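Local coordinates for tRNA (adenine(9)-N1)-methyltransferase (Sulfolobus acidocaldarius, PDB 5A7Z), which catalyses the S-adenosyl-L-methionine-dependent methylation of N1 of adenosine 9 in tRNA, giving N(1)-methyladenosine, at residues 174-186 / 221-233. Numbering follows the deposited sequence.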
loop_
_atom_site.group_PDB
_atom_site.type_symbol
_atom_site.label_atom_id
_atom_site.label_comp_id
_atom_site.label_asym_id
_atom_site.label_seq_id
_atom_site.Cartn_x
_atom_site.Cartn_y
_atom_site.Cartn_z
ATOM N N ASN A 174 13.014 7.911 3.483
ATOM C CA ASN A 174 14.218 7.116 3.395
ATOM C C ASN A 174 14.099 6.119 2.251
ATOM O O ASN A 174 13.794 4.948 2.480
ATOM C CB ASN A 174 14.430 6.411 4.709
ATOM C CG ASN A 174 15.608 5.505 4.687
ATOM O OD1 ASN A 174 16.476 5.599 3.835
ATOM N ND2 ASN A 174 15.618 4.574 5.599
ATOM N N PRO A 175 14.316 6.598 1.004
ATOM C CA PRO A 175 13.858 5.926 -0.201
ATOM C C PRO A 175 14.793 4.860 -0.661
ATOM O O PRO A 175 15.997 4.939 -0.419
ATOM C CB PRO A 175 13.823 7.045 -1.248
ATOM C CG PRO A 175 14.137 8.308 -0.514
ATOM C CD PRO A 175 14.916 7.889 0.683
ATOM N N VAL A 176 14.243 3.851 -1.310
ATOM C CA VAL A 176 15.047 2.945 -2.094
ATOM C C VAL A 176 14.432 2.852 -3.488
ATOM O O VAL A 176 13.251 3.143 -3.659
ATOM C CB VAL A 176 15.111 1.591 -1.423
ATOM C CG1 VAL A 176 13.771 0.894 -1.510
ATOM C CG2 VAL A 176 16.202 0.746 -2.038
ATOM N N ILE A 177 15.252 2.537 -4.488
ATOM C CA ILE A 177 14.814 2.473 -5.867
ATOM C C ILE A 177 14.795 1.007 -6.274
ATOM O O ILE A 177 15.789 0.301 -6.136
ATOM C CB ILE A 177 15.790 3.202 -6.825
ATOM C CG1 ILE A 177 16.190 4.590 -6.305
ATOM C CG2 ILE A 177 15.213 3.295 -8.220
ATOM C CD1 ILE A 177 15.052 5.537 -6.011
ATOM N N LEU A 178 13.674 0.568 -6.818
ATOM C CA LEU A 178 13.562 -0.792 -7.276
ATOM C C LEU A 178 14.046 -0.886 -8.694
ATOM O O LEU A 178 13.567 -0.198 -9.559
ATOM C CB LEU A 178 12.124 -1.289 -7.106
ATOM C CG LEU A 178 11.917 -1.447 -5.588
ATOM C CD1 LEU A 178 10.570 -0.982 -5.130
ATOM C CD2 LEU A 178 12.204 -2.875 -5.148
ATOM N N ASP A 179 15.049 -1.722 -8.893
ATOM C CA ASP A 179 15.819 -1.739 -10.122
ATOM C C ASP A 179 16.353 -3.156 -10.351
ATOM O O ASP A 179 17.210 -3.619 -9.597
ATOM C CB ASP A 179 16.986 -0.752 -10.003
ATOM C CG ASP A 179 17.742 -0.552 -11.327
ATOM O OD1 ASP A 179 17.425 -1.223 -12.321
ATOM O OD2 ASP A 179 18.662 0.295 -11.358
ATOM N N PRO A 180 15.857 -3.841 -11.390
ATOM C CA PRO A 180 16.357 -5.189 -11.734
ATOM C C PRO A 180 17.867 -5.246 -11.875
ATOM O O PRO A 180 18.470 -6.309 -11.709
ATOM C CB PRO A 180 15.702 -5.486 -13.088
ATOM C CG PRO A 180 15.113 -4.189 -13.568
ATOM C CD PRO A 180 14.835 -3.374 -12.343
ATOM N N TYR A 181 18.467 -4.108 -12.185
ATOM C CA TYR A 181 19.892 -4.035 -12.430
ATOM C C TYR A 181 20.596 -3.246 -11.334
ATOM O O TYR A 181 21.746 -2.867 -11.483
ATOM C CB TYR A 181 20.132 -3.400 -13.794
ATOM C CG TYR A 181 19.848 -4.319 -14.963
ATOM C CD1 TYR A 181 20.752 -5.317 -15.318
ATOM C CD2 TYR A 181 18.705 -4.169 -15.739
ATOM C CE1 TYR A 181 20.522 -6.145 -16.401
ATOM C CE2 TYR A 181 18.467 -4.999 -16.821
ATOM C CZ TYR A 181 19.389 -5.979 -17.148
ATOM O OH TYR A 181 19.180 -6.812 -18.220
ATOM N N GLY A 182 19.908 -3.023 -10.214
ATOM C CA GLY A 182 20.543 -2.444 -9.040
ATOM C C GLY A 182 21.662 -3.340 -8.559
ATOM O O GLY A 182 21.766 -4.477 -8.997
ATOM N N ASP A 183 22.484 -2.850 -7.642
ATOM C CA ASP A 183 23.612 -3.634 -7.144
ATOM C C ASP A 183 23.333 -4.253 -5.774
ATOM O O ASP A 183 23.999 -5.189 -5.373
ATOM C CB ASP A 183 24.894 -2.785 -7.097
ATOM C CG ASP A 183 24.774 -1.581 -6.174
ATOM O OD1 ASP A 183 23.638 -1.147 -5.904
ATOM O OD2 ASP A 183 25.822 -1.053 -5.731
ATOM N N VAL A 184 22.353 -3.715 -5.056
ATOM C CA VAL A 184 21.934 -4.287 -3.788
ATOM C C VAL A 184 20.847 -5.326 -4.057
ATOM O O VAL A 184 19.937 -5.091 -4.852
ATOM C CB VAL A 184 21.343 -3.199 -2.848
ATOM C CG1 VAL A 184 20.983 -3.803 -1.498
ATOM C CG2 VAL A 184 22.306 -2.020 -2.685
ATOM N N VAL A 185 20.929 -6.463 -3.381
ATOM C CA VAL A 185 19.896 -7.487 -3.479
ATOM C C VAL A 185 18.889 -7.263 -2.360
ATOM O O VAL A 185 19.269 -7.074 -1.224
ATOM C CB VAL A 185 20.493 -8.914 -3.364
ATOM C CG1 VAL A 185 19.397 -9.950 -3.071
ATOM C CG2 VAL A 185 21.259 -9.278 -4.643
ATOM N N ALA A 186 17.603 -7.278 -2.683
ATOM C CA ALA A 186 16.607 -7.014 -1.669
ATOM C C ALA A 186 16.562 -8.159 -0.650
ATOM O O ALA A 186 16.582 -9.330 -1.009
ATOM C CB ALA A 186 15.243 -6.806 -2.302
ATOM N N GLY A 221 22.573 16.385 -5.394
ATOM C CA GLY A 221 23.677 15.539 -5.030
ATOM C C GLY A 221 23.325 14.358 -4.157
ATOM O O GLY A 221 24.171 13.920 -3.354
ATOM N N TYR A 222 22.102 13.811 -4.298
ATOM C CA TYR A 222 21.714 12.609 -3.528
ATOM C C TYR A 222 21.989 11.346 -4.303
ATOM O O TYR A 222 22.157 11.366 -5.505
ATOM C CB TYR A 222 20.259 12.625 -3.119
ATOM C CG TYR A 222 19.853 13.838 -2.348
ATOM C CD1 TYR A 222 20.738 14.468 -1.524
ATOM C CD2 TYR A 222 18.571 14.352 -2.455
ATOM C CE1 TYR A 222 20.382 15.592 -0.808
ATOM C CE2 TYR A 222 18.197 15.484 -1.734
ATOM C CZ TYR A 222 19.125 16.106 -0.930
ATOM O OH TYR A 222 18.798 17.234 -0.201
ATOM N N SER A 223 22.055 10.249 -3.577
ATOM C CA SER A 223 22.181 8.939 -4.160
ATOM C C SER A 223 21.366 7.973 -3.313
ATOM O O SER A 223 21.618 7.807 -2.125
ATOM C CB SER A 223 23.626 8.492 -4.184
ATOM O OG SER A 223 23.794 7.497 -5.179
ATOM N N PHE A 224 20.362 7.365 -3.919
ATOM C CA PHE A 224 19.527 6.429 -3.220
ATOM C C PHE A 224 19.894 5.016 -3.629
ATOM O O PHE A 224 20.259 4.787 -4.750
ATOM C CB PHE A 224 18.067 6.733 -3.538
ATOM C CG PHE A 224 17.657 8.126 -3.164
ATOM C CD1 PHE A 224 17.796 8.567 -1.859
ATOM C CD2 PHE A 224 17.171 9.014 -4.121
ATOM C CE1 PHE A 224 17.433 9.854 -1.495
ATOM C CE2 PHE A 224 16.794 10.307 -3.758
ATOM C CZ PHE A 224 16.924 10.720 -2.440
ATOM N N PRO A 225 19.775 4.066 -2.701
ATOM C CA PRO A 225 20.169 2.699 -3.001
ATOM C C PRO A 225 19.281 2.095 -4.046
ATOM O O PRO A 225 18.113 2.442 -4.133
ATOM C CB PRO A 225 20.004 1.960 -1.665
ATOM C CG PRO A 225 19.548 2.969 -0.656
ATOM C CD PRO A 225 19.638 4.325 -1.260
ATOM N N ARG A 226 19.850 1.205 -4.849
ATOM C CA ARG A 226 19.154 0.590 -5.949
ATOM C C ARG A 226 19.097 -0.896 -5.694
ATOM O O ARG A 226 20.137 -1.564 -5.689
ATOM C CB ARG A 226 19.909 0.813 -7.258
ATOM C CG ARG A 226 20.070 2.256 -7.685
ATOM C CD ARG A 226 19.911 2.420 -9.195
ATOM N NE ARG A 226 19.307 3.713 -9.480
ATOM C CZ ARG A 226 18.244 3.925 -10.243
ATOM N NH1 ARG A 226 17.627 2.933 -10.888
ATOM N NH2 ARG A 226 17.802 5.167 -10.368
ATOM N N VAL A 227 17.884 -1.427 -5.618
ATOM C CA VAL A 227 17.651 -2.699 -4.991
ATOM C C VAL A 227 17.007 -3.644 -6.000
ATOM O O VAL A 227 15.987 -3.319 -6.602
ATOM C CB VAL A 227 16.791 -2.498 -3.741
ATOM C CG1 VAL A 227 16.028 -3.751 -3.368
ATOM C CG2 VAL A 227 17.677 -2.049 -2.596
ATOM N N LYS A 228 17.665 -4.778 -6.253
ATOM C CA LYS A 228 17.098 -5.797 -7.137
ATOM C C LYS A 228 16.446 -6.917 -6.323
ATOM O O LYS A 228 17.019 -7.441 -5.363
ATOM C CB LYS A 228 18.152 -6.375 -8.088
ATOM C CG LYS A 228 19.444 -6.788 -7.420
ATOM C CD LYS A 228 20.363 -7.504 -8.388
ATOM C CE LYS A 228 21.772 -7.575 -7.829
ATOM N NZ LYS A 228 22.679 -8.338 -8.740
ATOM N N ILE A 229 15.227 -7.248 -6.696
ATOM C CA ILE A 229 14.501 -8.309 -6.053
ATOM C C ILE A 229 14.812 -9.622 -6.769
ATOM O O ILE A 229 14.603 -9.719 -7.959
ATOM C CB ILE A 229 12.998 -8.044 -6.111
ATOM C CG1 ILE A 229 12.644 -6.896 -5.160
ATOM C CG2 ILE A 229 12.232 -9.317 -5.764
ATOM C CD1 ILE A 229 11.192 -6.463 -5.240
ATOM N N GLN A 230 15.336 -10.604 -6.028
ATOM C CA GLN A 230 15.694 -11.936 -6.583
ATOM C C GLN A 230 14.955 -13.079 -5.883
ATOM O O GLN A 230 14.643 -13.007 -4.699
ATOM C CB GLN A 230 17.183 -12.199 -6.427
ATOM C CG GLN A 230 18.076 -11.099 -6.942
ATOM C CD GLN A 230 19.512 -11.543 -7.006
ATOM O OE1 GLN A 230 19.997 -12.225 -6.103
ATOM N NE2 GLN A 230 20.202 -11.168 -8.068
ATOM N N LEU A 231 14.707 -14.142 -6.624
ATOM C CA LEU A 231 14.211 -15.369 -6.053
ATOM C C LEU A 231 15.292 -16.418 -6.246
ATOM O O LEU A 231 15.733 -16.655 -7.372
ATOM C CB LEU A 231 12.940 -15.790 -6.770
ATOM C CG LEU A 231 12.236 -17.045 -6.267
ATOM C CD1 LEU A 231 11.560 -16.760 -4.934
ATOM C CD2 LEU A 231 11.225 -17.528 -7.297
ATOM N N ARG A 232 15.747 -17.012 -5.144
ATOM C CA ARG A 232 16.762 -18.062 -5.190
ATOM C C ARG A 232 17.990 -17.564 -5.947
ATOM O O ARG A 232 18.496 -18.226 -6.855
ATOM C CB ARG A 232 16.191 -19.331 -5.839
ATOM C CG ARG A 232 15.171 -20.049 -4.969
ATOM C CD ARG A 232 14.810 -21.420 -5.534
ATOM N NE ARG A 232 13.685 -21.340 -6.462
ATOM C CZ ARG A 232 12.404 -21.365 -6.103
ATOM N NH1 ARG A 232 12.054 -21.485 -4.820
ATOM N NH2 ARG A 232 11.462 -21.256 -7.033
ATOM N N GLY A 233 18.422 -16.355 -5.604
ATOM C CA GLY A 233 19.672 -15.810 -6.119
ATOM C C GLY A 233 19.565 -15.285 -7.536
ATOM O O GLY A 233 20.527 -14.734 -8.064
HETATM O O HOH W 1 22.797 1.071 -4.989
HETATM O O HOH W 2 16.051 -10.223 -3.525
#
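Pro175 covers one face of the Phe224 ring, its CG 4.1 Å from the ring centroid in a CH-pi contact displaced toward the rim, while Ile177 CD1 reaches the same ring obliquely. The Arg226 guanidinium is met on a face and at an edge: Ile177 CG2 lies over the plane, and Asp179 meets the edge, with NH1 2.9 Å from OD2 in a salt bridge. The planes stand 85° apart: Asp179 OD2 lies near the guanidinium plane, whereas NH1 meets it from above the carboxylate. Asp179 is turned there with CG anti to the backbone N (chi1 -172°); OD2 also pairs with Arg207, Arg226 NH2 pairs with Asp210, and Asp179 OD1 accepts the backbone N-H of Tyr181 in an Asx turn.

Strand 226-228 is gripped twice. Ile177 N donates to Pro225 O, and Val227 N returns a bond to Ile177 O, at 2.8 Å. After the type I turn Asp179-Gly182 the chain crosses to the other edge of strand 226-228 and again runs parallel to it; here Lys228 N bonds Val184 O at 2.7 Å and Ala186 N bonds Lys228 O. Val227 is wedged between these arms: CG2 presses on Val176 CG2 at 3.2 Å and CG1 on Ala186 CB at 3.3 Å, both tighter than normal packing. The Lys228 chain, extended beyond CG, passes Gly182 O and lays CE against Val185 CG2 (3.6 Å). Strand 175-178 pairs on its other side with strand 196-202, so this parallel pairing extends the sheet of the SPOUT methyltransferase domain, the class IV-like fold of the Trm10 family.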